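Long-range contact in stringent starvation protein A homolog (Haemophilus influenzae, PDB 3LYK), which probably forms an equimolar complex with the RNA polymerase holoenzyme, but not with the core enzyme, and belongs to the glutathione S-transferase superfamily: residues L49-D60 against V64-L75. Sequence-based numbering, arbitrary orientation.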
loop_
_atom_site.group_PDB
_atom_site.type_symbol
_atom_site.label_atom_id
_atom_site.label_comp_id
_atom_site.label_asym_id
_atom_site.label_seq_id
_atom_site.Cartn_x
_atom_site.Cartn_y
_atom_site.Cartn_z
ATOM N N LEU B 49 -14.315 -6.282 15.552
ATOM C CA LEU B 49 -13.609 -6.981 14.487
ATOM C C LEU B 49 -12.399 -6.190 13.992
ATOM O O LEU B 49 -11.382 -6.780 13.653
ATOM C CB LEU B 49 -14.566 -7.308 13.333
ATOM C CG LEU B 49 -15.748 -8.238 13.649
ATOM C CD1 LEU B 49 -16.858 -8.156 12.608
ATOM C CD2 LEU B 49 -15.311 -9.694 13.829
ATOM N N ASN B 50 -12.517 -4.862 13.957
ATOM C CA ASN B 50 -11.476 -3.963 13.474
ATOM C C ASN B 50 -11.312 -2.811 14.471
ATOM O O ASN B 50 -12.047 -1.819 14.411
ATOM C CB ASN B 50 -11.792 -3.437 12.048
ATOM C CG ASN B 50 -10.786 -2.390 11.560
ATOM O OD1 ASN B 50 -9.747 -2.190 12.194
ATOM N ND2 ASN B 50 -11.082 -1.716 10.414
ATOM N N PRO B 51 -10.299 -2.918 15.363
ATOM C CA PRO B 51 -10.178 -1.902 16.412
ATOM C C PRO B 51 -9.767 -0.529 15.889
ATOM O O PRO B 51 -9.926 0.446 16.613
ATOM C CB PRO B 51 -9.156 -2.505 17.402
ATOM C CG PRO B 51 -8.225 -3.416 16.474
ATOM C CD PRO B 51 -9.264 -3.988 15.465
ATOM N N TYR B 52 -9.265 -0.416 14.662
ATOM C CA TYR B 52 -8.980 0.914 14.119
ATOM C C TYR B 52 -10.279 1.620 13.724
ATOM O O TYR B 52 -10.285 2.825 13.498
ATOM C CB TYR B 52 -8.023 0.866 12.921
ATOM C CG TYR B 52 -6.715 0.145 13.240
ATOM C CD1 TYR B 52 -5.598 0.840 13.758
ATOM C CD2 TYR B 52 -6.614 -1.229 13.065
ATOM C CE1 TYR B 52 -4.396 0.161 14.068
ATOM C CE2 TYR B 52 -5.430 -1.920 13.373
ATOM C CZ TYR B 52 -4.317 -1.225 13.870
ATOM O OH TYR B 52 -3.168 -1.969 14.158
ATOM N N GLY B 53 -11.362 0.855 13.615
ATOM C CA GLY B 53 -12.677 1.404 13.279
ATOM C C GLY B 53 -12.733 2.112 11.943
ATOM O O GLY B 53 -13.292 3.185 11.853
ATOM N N THR B 54 -12.127 1.531 10.909
ATOM C CA THR B 54 -12.107 2.174 9.576
ATOM C C THR B 54 -12.994 1.370 8.604
ATOM O O THR B 54 -13.302 0.185 8.835
ATOM C CB THR B 54 -10.682 2.198 8.981
ATOM O OG1 THR B 54 -10.186 0.862 8.988
ATOM C CG2 THR B 54 -9.727 3.129 9.802
ATOM N N VAL B 55 -13.400 2.011 7.517
ATOM C CA VAL B 55 -14.064 1.288 6.460
ATOM C C VAL B 55 -13.338 1.639 5.181
ATOM O O VAL B 55 -12.745 2.696 5.093
ATOM C CB VAL B 55 -15.596 1.643 6.349
ATOM C CG1 VAL B 55 -16.371 1.030 7.538
ATOM C CG2 VAL B 55 -15.819 3.147 6.259
ATOM N N PRO B 56 -13.390 0.758 4.168
ATOM C CA PRO B 56 -14.059 -0.557 4.141
ATOM C C PRO B 56 -13.342 -1.590 5.023
ATOM O O PRO B 56 -12.108 -1.607 5.079
ATOM C CB PRO B 56 -13.949 -0.965 2.666
ATOM C CG PRO B 56 -12.739 -0.208 2.184
ATOM C CD PRO B 56 -12.796 1.113 2.874
ATOM N N THR B 57 -14.130 -2.448 5.664
ATOM C CA THR B 57 -13.651 -3.622 6.354
ATOM C C THR B 57 -14.447 -4.810 5.796
ATOM O O THR B 57 -15.701 -4.769 5.767
ATOM C CB THR B 57 -13.886 -3.507 7.873
ATOM O OG1 THR B 57 -13.047 -2.488 8.406
ATOM C CG2 THR B 57 -13.570 -4.786 8.566
ATOM N N LEU B 58 -13.727 -5.821 5.287
ATOM C CA LEU B 58 -14.323 -7.011 4.682
ATOM C C LEU B 58 -14.112 -8.121 5.663
ATOM O O LEU B 58 -12.995 -8.275 6.156
ATOM C CB LEU B 58 -13.643 -7.383 3.349
ATOM C CG LEU B 58 -14.183 -8.628 2.631
ATOM C CD1 LEU B 58 -15.598 -8.282 2.139
ATOM C CD2 LEU B 58 -13.232 -8.973 1.451
ATOM N N VAL B 59 -15.174 -8.864 5.970
ATOM C CA VAL B 59 -15.143 -9.917 6.969
ATOM C C VAL B 59 -15.627 -11.172 6.280
ATOM O O VAL B 59 -16.734 -11.220 5.740
ATOM C CB VAL B 59 -16.062 -9.631 8.166
ATOM C CG1 VAL B 59 -16.035 -10.788 9.165
ATOM C CG2 VAL B 59 -15.637 -8.336 8.865
ATOM N N ASP B 60 -14.784 -12.193 6.302
ATOM C CA ASP B 60 -15.158 -13.478 5.753
ATOM C C ASP B 60 -14.908 -14.521 6.794
ATOM O O ASP B 60 -13.761 -14.878 7.028
ATOM C CB ASP B 60 -14.319 -13.822 4.540
ATOM C CG ASP B 60 -14.795 -15.114 3.854
ATOM O OD1 ASP B 60 -15.461 -15.969 4.514
ATOM O OD2 ASP B 60 -14.505 -15.261 2.647
ATOM N N VAL B 64 -10.571 -10.996 8.905
ATOM C CA VAL B 64 -10.944 -9.577 8.894
ATOM C C VAL B 64 -9.935 -8.743 8.110
ATOM O O VAL B 64 -8.760 -8.662 8.487
ATOM C CB VAL B 64 -11.112 -9.000 10.354
ATOM C CG1 VAL B 64 -11.358 -7.472 10.323
ATOM C CG2 VAL B 64 -12.224 -9.749 11.118
ATOM N N LEU B 65 -10.363 -8.103 7.027
ATOM C CA LEU B 65 -9.451 -7.214 6.286
ATOM C C LEU B 65 -9.916 -5.762 6.286
ATOM O O LEU B 65 -11.108 -5.508 6.204
ATOM C CB LEU B 65 -9.338 -7.682 4.819
ATOM C CG LEU B 65 -8.687 -9.048 4.575
ATOM C CD1 LEU B 65 -8.613 -9.319 3.077
ATOM C CD2 LEU B 65 -7.271 -9.091 5.203
ATOM N N PHE B 66 -8.981 -4.812 6.334
ATOM C CA PHE B 66 -9.303 -3.410 6.071
ATOM C C PHE B 66 -8.180 -2.892 5.223
ATOM O O PHE B 66 -7.201 -3.636 4.965
ATOM C CB PHE B 66 -9.470 -2.595 7.359
ATOM C CG PHE B 66 -8.374 -2.818 8.364
ATOM C CD1 PHE B 66 -7.241 -2.008 8.362
ATOM C CD2 PHE B 66 -8.458 -3.873 9.273
ATOM C CE1 PHE B 66 -6.210 -2.221 9.284
ATOM C CE2 PHE B 66 -7.428 -4.093 10.209
ATOM C CZ PHE B 66 -6.310 -3.267 10.199
ATOM N N ASN B 67 -8.288 -1.635 4.810
ATOM C CA ASN B 67 -7.501 -1.067 3.711
ATOM C C ASN B 67 -7.943 -1.600 2.357
ATOM O O ASN B 67 -7.852 -2.806 2.068
ATOM C CB ASN B 67 -5.973 -1.259 3.906
ATOM C CG ASN B 67 -5.172 -0.597 2.823
ATOM O OD1 ASN B 67 -5.056 -1.126 1.719
ATOM N ND2 ASN B 67 -4.617 0.581 3.117
ATOM N N SER B 68 -8.381 -0.683 1.498
ATOM C CA SER B 68 -9.033 -1.091 0.268
ATOM C C SER B 68 -8.032 -1.729 -0.696
ATOM O O SER B 68 -8.380 -2.664 -1.395
ATOM C CB SER B 68 -9.792 0.064 -0.372
ATOM O OG SER B 68 -8.888 1.032 -0.818
ATOM N N ARG B 69 -6.780 -1.251 -0.713
ATOM C CA ARG B 69 -5.766 -1.882 -1.605
ATOM C C ARG B 69 -5.532 -3.357 -1.204
ATOM O O ARG B 69 -5.494 -4.237 -2.038
ATOM C CB ARG B 69 -4.455 -1.055 -1.624
ATOM C CG ARG B 69 -3.229 -1.802 -2.118
ATOM C CD ARG B 69 -1.910 -0.993 -1.802
ATOM N NE ARG B 69 -1.701 -0.766 -0.362
ATOM C CZ ARG B 69 -1.104 -1.619 0.479
ATOM N NH1 ARG B 69 -0.668 -2.790 0.055
ATOM N NH2 ARG B 69 -0.948 -1.308 1.758
ATOM N N ILE B 70 -5.427 -3.627 0.074
ATOM C CA ILE B 70 -5.230 -4.989 0.534
ATOM C C ILE B 70 -6.449 -5.845 0.221
ATOM O O ILE B 70 -6.335 -7.007 -0.198
ATOM C CB ILE B 70 -4.946 -5.028 2.039
ATOM C CG1 ILE B 70 -3.581 -4.368 2.304
ATOM C CG2 ILE B 70 -4.940 -6.483 2.569
ATOM C CD1 ILE B 70 -3.153 -4.454 3.740
ATOM N N ILE B 71 -7.632 -5.283 0.465
ATOM C CA ILE B 71 -8.874 -5.985 0.094
ATOM C C ILE B 71 -8.964 -6.324 -1.397
ATOM O O ILE B 71 -9.289 -7.459 -1.775
ATOM C CB ILE B 71 -10.117 -5.179 0.573
ATOM C CG1 ILE B 71 -10.224 -5.323 2.099
ATOM C CG2 ILE B 71 -11.433 -5.675 -0.146
ATOM C CD1 ILE B 71 -11.190 -4.288 2.731
HETATM N N MSE B 72 -8.683 -5.353 -2.238
HETATM C CA MSE B 72 -8.799 -5.549 -3.680
HETATM C C MSE B 72 -7.837 -6.568 -4.221
HETATM O O MSE B 72 -8.203 -7.387 -5.088
HETATM C CB MSE B 72 -8.647 -4.212 -4.437
HETATM C CG MSE B 72 -9.877 -3.273 -4.176
HETATM SE SE MSE B 72 -9.659 -1.662 -5.288
HETATM C CE MSE B 72 -8.509 -0.796 -4.060
ATOM N N GLU B 73 -6.597 -6.521 -3.729
ATOM C CA GLU B 73 -5.639 -7.537 -4.153
ATOM C C GLU B 73 -6.013 -8.900 -3.626
ATOM O O GLU B 73 -5.890 -9.863 -4.339
ATOM C CB GLU B 73 -4.188 -7.145 -3.799
ATOM C CG GLU B 73 -3.670 -6.028 -4.777
ATOM C CD GLU B 73 -2.129 -6.085 -5.035
ATOM O OE1 GLU B 73 -1.599 -7.211 -5.322
ATOM O OE2 GLU B 73 -1.481 -4.993 -4.964
ATOM N N TYR B 74 -6.482 -8.985 -2.386
ATOM C CA TYR B 74 -7.037 -10.241 -1.898
ATOM C C TYR B 74 -8.133 -10.819 -2.817
ATOM O O TYR B 74 -8.155 -12.036 -3.134
ATOM C CB TYR B 74 -7.575 -10.028 -0.478
ATOM C CG TYR B 74 -8.466 -11.173 0.026
ATOM C CD1 TYR B 74 -7.912 -12.418 0.369
ATOM C CD2 TYR B 74 -9.863 -11.015 0.139
ATOM C CE1 TYR B 74 -8.727 -13.497 0.818
ATOM C CE2 TYR B 74 -10.661 -12.063 0.574
ATOM C CZ TYR B 74 -10.089 -13.296 0.917
ATOM O OH TYR B 74 -10.875 -14.323 1.370
ATOM N N LEU B 75 -9.055 -9.957 -3.250
ATOM C CA LEU B 75 -10.182 -10.460 -4.075
ATOM C C LEU B 75 -9.654 -10.891 -5.446
ATOM O O LEU B 75 -10.078 -11.936 -5.968
ATOM C CB LEU B 75 -11.257 -9.380 -4.230
ATOM C CG LEU B 75 -12.019 -9.064 -2.958
ATOM C CD1 LEU B 75 -12.876 -7.781 -3.070
ATOM C CD2 LEU B 75 -12.897 -10.267 -2.490
HETATM O O HOH W 1 -10.151 0.331 5.176
#
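The amide nitrogen ND2 of N50, lying 3.6 Å from F66 CB, spends its two hydrogens on the threonine hydroxyls T54 OG1 (3.1 Å) and T57 OG1 (2.9 Å). Both acceptors sit close to the amide plane, which fixes the rotation of the group, and T57 OG1 donates onward to T54 O. Held this way, the amide lies almost parallel to the F66 ring, the planes 8° apart, with OD1 above one face toward the rim. F66 CG takes the crowded position between backbone N and carbonyl carbon (chi1 47°), which carries CZ to within 3.5 Å of Y52 CD2; Y52 OH hydrogen-bonds with D105 and R101 of the second subunit. Strands 57-60 and 63-66 form the antiparallel hairpin at one edge of the sheet of the thioredoxin-like GST N-terminal domain, and P56 is the fold's characteristic cis-proline. L58 and L65 exchange two backbone hydrogen bonds, L58 N to L65 O and L65 N to L58 O, both 2.8 Å. One water, donating to P56 O and accepting from N67 N, links the segments just before helix 68-78; N67 is the N-cap, its OD1 accepting from I70 N. On the sheet face opposite T57 and F66, L58 CB meets I71 CD1 at 4.0 Å, and L58 CD2 packs against Y74 CE2 and L75 CD2.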